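Side-chain contacts in probable sugar ABC transporter, sugar-binding protein (Streptococcus pneumoniae, PDB 2W7Y), which binds the blood group A-trisaccharide and probably delivers such glycans to a sugar ABC transporter of the pneumococcus: residues W162-K165 and D166-A169; W179-W182 and D183-T186. All coordinates share one frame; numbering follows the deposited sequence.

Contact 1 (W162-K165 and D166-A169); sequences WYNK and DIFA
Tyr163 and Phe168 meet in a T-shaped (edge-to-face) pair, the tyrosine presenting its edge and the phenylalanine its face. The Tyr163 and Phe168 ring planes stand at 75°, with their centroids 5.1 Å apart. Contact falls on one side of the tyrosine ring, where Tyr163 CD2 comes within 3.7 Å of Phe168 CD1 and sits above the rim of the phenylalanine ring rather than its middle; Tyr163 CB touches the same ring at CE1. With CG placed between the backbone N and the carbonyl carbon (chi1 80°), Tyr163 turns the CD2 edge of its ring to the face of Phe168. Between the two aromatics in sequence, strand 157-164 gives way to helix 165-171, and Asn164 is the N-cap of that helix, an example of how a strand-to-helix junction is closed by a side chain. Asn164 OD1 takes a nearly straight bond from Ile167 N at 3.2 Å, with the donor well above the amide carbonyl plane, and a weak, bent one from Asp166 N at 2.9 Å. Two backbone N-H groups of the first turn are thereby supplied with an acceptor. The flat amide of Asn164 also packs crosswise on the Ile167 side chain, ND2 lying 3.6 Å from Ile167 CD1. The backbone oxygen of Asn164 accepts from Phe168 N, while Phe168 CD1 brings the edge of its ring to that same oxygen. Asp166 OD2 hydrogen-bonds to Ser292 OG.

Contact 2 (W179-W182 and D183-T186); sequences WNTW and DDFT
Trp182 and Phe185, the two residues with the most surface buried between the segments, extend side by side in the same direction, and the phenylalanine turns its edge to the face of the indole. Their planes are 55° apart, with Trp182 CH2 3.7 Å from Phe185 CE2. Phe185 carries CG anti to its backbone N (chi1 162°), a torsion that sets its ring between two tryptophans. On its other edge Phe185 CD1 lies 3.6 Å from Trp179 CZ3, over the rim of that indole, giving a second edge-to-face pair with planes at 67°. Closer to the backbone, Phe185 CA stands almost exactly on the normal of the five-membered ring of Trp179, 4.0 Å from its centroid, in a CH-pi contact. The Trp182 face also receives a methyl group: Thr186 CG2 approaches Trp182 NE1 to 3.4 Å. Beyond these segments, Leu210 touches both Trp182 and Phe185, and Pro299 touches both Trp179 and Phe185.

Asp184 supplies the side-chain acceptor at the helix start. Asp184 OD2 accepts from Thr181 N at 3.2 Å, met from above the carboxylate plane, and more weakly from Asn180 N and Thr181 OG1. In return Thr181 OG1 receives a long, weak bond from Asp184 N at 3.5 Å. This reciprocal exchange between Thr181 at the N-cap and Asp184 three residues on is the capping box of helix 182-193, set beside an aromatic cluster of Trp179, Trp182 and Phe185.

In the fold
Contacts 1 and 2 follow one another along the chain, their centres about 16 Å apart, and each lies at the start of a helix. In contact 1, strand 157-164 of a mixed sheet passes into helix 165-171; in contact 2, the loop that follows enters helix 182-193. They join directly through Phe168 CE2 and Trp179 CZ2, 3.5 Å apart, and Ile192, farther along helix 182-193, touches both Ile167 and Phe168. The centre of each contact lies about 23 Å from the centre of the chain, on the same side of it. Two successive helix starts are thus tied into one apolar patch at the end of strand 157-164.

Contact 1 (W162-K165 and D166-A169)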
loop_
_atom_site.group_PDB
_atom_site.type_symbol
_atom_site.label_atom_id
_atom_site.label_comp_id
_atom_site.label_asym_id
_atom_site.label_seq_id
_atom_site.Cartn_x
_atom_site.Cartn_y
_atom_site.Cartn_z
ATOM N N TRP A 162 -2.233 10.531 7.592
ATOM C CA TRP A 162 -1.557 11.774 7.956
ATOM C C TRP A 162 -2.559 12.909 8.099
ATOM O O TRP A 162 -3.557 12.953 7.383
ATOM C CB TRP A 162 -0.479 12.134 6.932
ATOM C CG TRP A 162 0.574 11.071 6.779
ATOM C CD1 TRP A 162 0.545 10.004 5.924
ATOM C CD2 TRP A 162 1.809 10.974 7.500
ATOM N NE1 TRP A 162 1.685 9.252 6.066
ATOM C CE2 TRP A 162 2.477 9.820 7.028
ATOM C CE3 TRP A 162 2.420 11.751 8.496
ATOM C CZ2 TRP A 162 3.726 9.421 7.523
ATOM C CZ3 TRP A 162 3.657 11.354 8.989
ATOM C CH2 TRP A 162 4.300 10.200 8.498
ATOM N N TYR A 163 -2.295 13.821 9.029
ATOM C CA TYR A 163 -3.188 14.953 9.255
ATOM C C TYR A 163 -2.425 16.235 9.575
ATOM O O TYR A 163 -1.310 16.190 10.107
ATOM C CB TYR A 163 -4.214 14.631 10.349
ATOM C CG TYR A 163 -3.699 14.758 11.768
ATOM C CD1 TYR A 163 -2.897 13.766 12.332
ATOM C CD2 TYR A 163 -4.031 15.867 12.552
ATOM C CE1 TYR A 163 -2.428 13.875 13.635
ATOM C CE2 TYR A 163 -3.566 15.988 13.858
ATOM C CZ TYR A 163 -2.764 14.990 14.391
ATOM O OH TYR A 163 -2.305 15.102 15.679
ATOM N N ASN A 164 -3.030 17.370 9.229
ATOM C CA ASN A 164 -2.471 18.681 9.532
ATOM C C ASN A 164 -2.939 19.155 10.905
ATOM O O ASN A 164 -4.118 19.468 11.094
ATOM C CB ASN A 164 -2.850 19.693 8.444
ATOM C CG ASN A 164 -2.075 21.000 8.552
ATOM O OD1 ASN A 164 -1.994 21.609 9.618
ATOM N ND2 ASN A 164 -1.511 21.442 7.436
ATOM N N LYS A 165 -2.003 19.209 11.852
ATOM C CA LYS A 165 -2.287 19.606 13.238
ATOM C C LYS A 165 -2.853 21.025 13.358
ATOM O O LYS A 165 -3.710 21.284 14.208
ATOM C CB LYS A 165 -1.037 19.468 14.114
ATOM C CG LYS A 165 -0.468 18.051 14.197
ATOM C CD LYS A 165 0.776 17.992 15.085
ATOM C CE LYS A 165 1.990 18.591 14.387
ATOM N NZ LYS A 165 3.155 18.733 15.301
ATOM N N ASP A 166 -2.373 21.931 12.506
ATOM C CA ASP A 166 -2.785 23.340 12.540
ATOM C C ASP A 166 -4.213 23.555 12.047
ATOM O O ASP A 166 -4.976 24.301 12.660
ATOM C CB ASP A 166 -1.817 24.222 11.739
ATOM C CG ASP A 166 -0.410 24.227 12.314
ATOM O OD1 ASP A 166 -0.221 23.795 13.472
ATOM O OD2 ASP A 166 0.517 24.672 11.599
ATOM N N ILE A 167 -4.559 22.906 10.937
ATOM C CA ILE A 167 -5.915 22.961 10.382
ATOM C C ILE A 167 -6.948 22.367 11.348
ATOM O O ILE A 167 -8.030 22.932 11.520
ATOM C CB ILE A 167 -5.993 22.281 8.981
ATOM C CG1 ILE A 167 -5.144 23.062 7.963
ATOM C CG2 ILE A 167 -7.441 22.157 8.510
ATOM C CD1 ILE A 167 -4.887 22.335 6.645
ATOM N N PHE A 168 -6.605 21.244 11.979
ATOM C CA PHE A 168 -7.473 20.611 12.979
ATOM C C PHE A 168 -7.706 21.518 14.189
ATOM O O PHE A 168 -8.844 21.680 14.641
ATOM C CB PHE A 168 -6.896 19.265 13.429
ATOM C CG PHE A 168 -7.289 18.106 12.550
ATOM C CD1 PHE A 168 -6.769 17.977 11.259
ATOM C CD2 PHE A 168 -8.172 17.137 13.014
ATOM C CE1 PHE A 168 -7.129 16.905 10.444
ATOM C CE2 PHE A 168 -8.537 16.061 12.204
ATOM C CZ PHE A 168 -8.014 15.945 10.917
ATOM N N ALA A 169 -6.623 22.107 14.699
ATOM C CA ALA A 169 -6.686 22.990 15.858
ATOM C C ALA A 169 -7.565 24.208 15.589
ATOM O O ALA A 169 -8.358 24.600 16.448
ATOM C CB ALA A 169 -5.294 23.416 16.278
#

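Contact 2 (W179-W182 and D183-T186)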
loop_
_atom_site.group_PDB
_atom_site.type_symbol
_atom_site.label_atom_id
_atom_site.label_comp_id
_atom_site.label_asym_id
_atom_site.label_seq_id
_atom_site.Cartn_x
_atom_site.Cartn_y
_atom_site.Cartn_z
ATOM N N TRP A 179 -10.638 9.910 17.542
ATOM C CA TRP A 179 -11.687 9.277 16.735
ATOM C C TRP A 179 -11.987 7.861 17.210
ATOM O O TRP A 179 -11.411 6.893 16.709
ATOM C CB TRP A 179 -11.320 9.240 15.247
ATOM C CG TRP A 179 -11.086 10.572 14.597
ATOM C CD1 TRP A 179 -11.503 11.794 15.038
ATOM C CD2 TRP A 179 -10.405 10.803 13.358
ATOM N NE1 TRP A 179 -11.108 12.774 14.160
ATOM C CE2 TRP A 179 -10.431 12.196 13.120
ATOM C CE3 TRP A 179 -9.767 9.967 12.426
ATOM C CZ2 TRP A 179 -9.846 12.774 11.992
ATOM C CZ3 TRP A 179 -9.183 10.543 11.302
ATOM C CH2 TRP A 179 -9.226 11.936 11.097
ATOM N N ASN A 180 -12.897 7.749 18.173
ATOM C CA ASN A 180 -13.296 6.452 18.716
ATOM C C ASN A 180 -14.337 5.752 17.858
ATOM O O ASN A 180 -14.439 4.526 17.877
ATOM C CB ASN A 180 -13.801 6.608 20.149
ATOM C CG ASN A 180 -12.696 7.006 21.107
ATOM O OD1 ASN A 180 -11.566 6.525 21.004
ATOM N ND2 ASN A 180 -13.016 7.890 22.046
ATOM N N THR A 181 -15.104 6.545 17.113
ATOM C CA THR A 181 -16.123 6.037 16.197
ATOM C C THR A 181 -16.007 6.697 14.818
ATOM O O THR A 181 -15.310 7.700 14.653
ATOM C CB THR A 181 -17.563 6.270 16.738
ATOM O OG1 THR A 181 -17.747 7.659 17.037
ATOM C CG2 THR A 181 -17.834 5.435 17.990
ATOM N N TRP A 182 -16.702 6.121 13.838
ATOM C CA TRP A 182 -16.802 6.687 12.494
ATOM C C TRP A 182 -17.427 8.084 12.513
ATOM O O TRP A 182 -16.986 8.977 11.787
ATOM C CB TRP A 182 -17.618 5.758 11.589
ATOM C CG TRP A 182 -17.789 6.276 10.190
ATOM C CD1 TRP A 182 -18.899 6.876 9.670
ATOM C CD2 TRP A 182 -16.816 6.248 9.138
ATOM N NE1 TRP A 182 -18.680 7.220 8.356
ATOM C CE2 TRP A 182 -17.409 6.850 8.005
ATOM C CE3 TRP A 182 -15.497 5.780 9.044
ATOM C CZ2 TRP A 182 -16.730 6.989 6.788
ATOM C CZ3 TRP A 182 -14.823 5.919 7.830
ATOM C CH2 TRP A 182 -15.444 6.519 6.721
ATOM N N ASP A 183 -18.450 8.259 13.348
ATOM C CA ASP A 183 -19.138 9.540 13.498
ATOM C C ASP A 183 -18.223 10.666 13.997
ATOM O O ASP A 183 -18.379 11.814 13.582
ATOM C CB ASP A 183 -20.375 9.388 14.393
ATOM C CG ASP A 183 -21.511 8.615 13.710
ATOM O OD1 ASP A 183 -22.487 8.259 14.400
ATOM O OD2 ASP A 183 -21.441 8.365 12.485
ATOM N N ASP A 184 -17.265 10.335 14.865
ATOM C CA ASP A 184 -16.241 11.294 15.306
ATOM C C ASP A 184 -15.403 11.806 14.135
ATOM O O ASP A 184 -15.079 12.995 14.066
ATOM C CB ASP A 184 -15.308 10.668 16.350
ATOM C CG ASP A 184 -15.990 10.409 17.686
ATOM O OD1 ASP A 184 -16.952 11.124 18.045
ATOM O OD2 ASP A 184 -15.536 9.486 18.393
ATOM N N PHE A 185 -15.042 10.894 13.234
ATOM C CA PHE A 185 -14.274 11.217 12.034
ATOM C C PHE A 185 -15.053 12.134 11.088
ATOM O O PHE A 185 -14.514 13.128 10.608
ATOM C CB PHE A 185 -13.849 9.925 11.324
ATOM C CG PHE A 185 -13.433 10.117 9.885
ATOM C CD1 PHE A 185 -12.269 10.810 9.563
ATOM C CD2 PHE A 185 -14.202 9.584 8.852
ATOM C CE1 PHE A 185 -11.884 10.982 8.246
ATOM C CE2 PHE A 185 -13.820 9.750 7.520
ATOM C CZ PHE A 185 -12.661 10.450 7.219
ATOM N N THR A 186 -16.316 11.792 10.833
ATOM C CA THR A 186 -17.182 12.573 9.949
ATOM C C THR A 186 -17.522 13.942 10.531
ATOM O O THR A 186 -17.669 14.910 9.787
ATOM C CB THR A 186 -18.499 11.829 9.621
ATOM O OG1 THR A 186 -19.252 11.625 10.823
ATOM C CG2 THR A 186 -18.217 10.488 8.948
#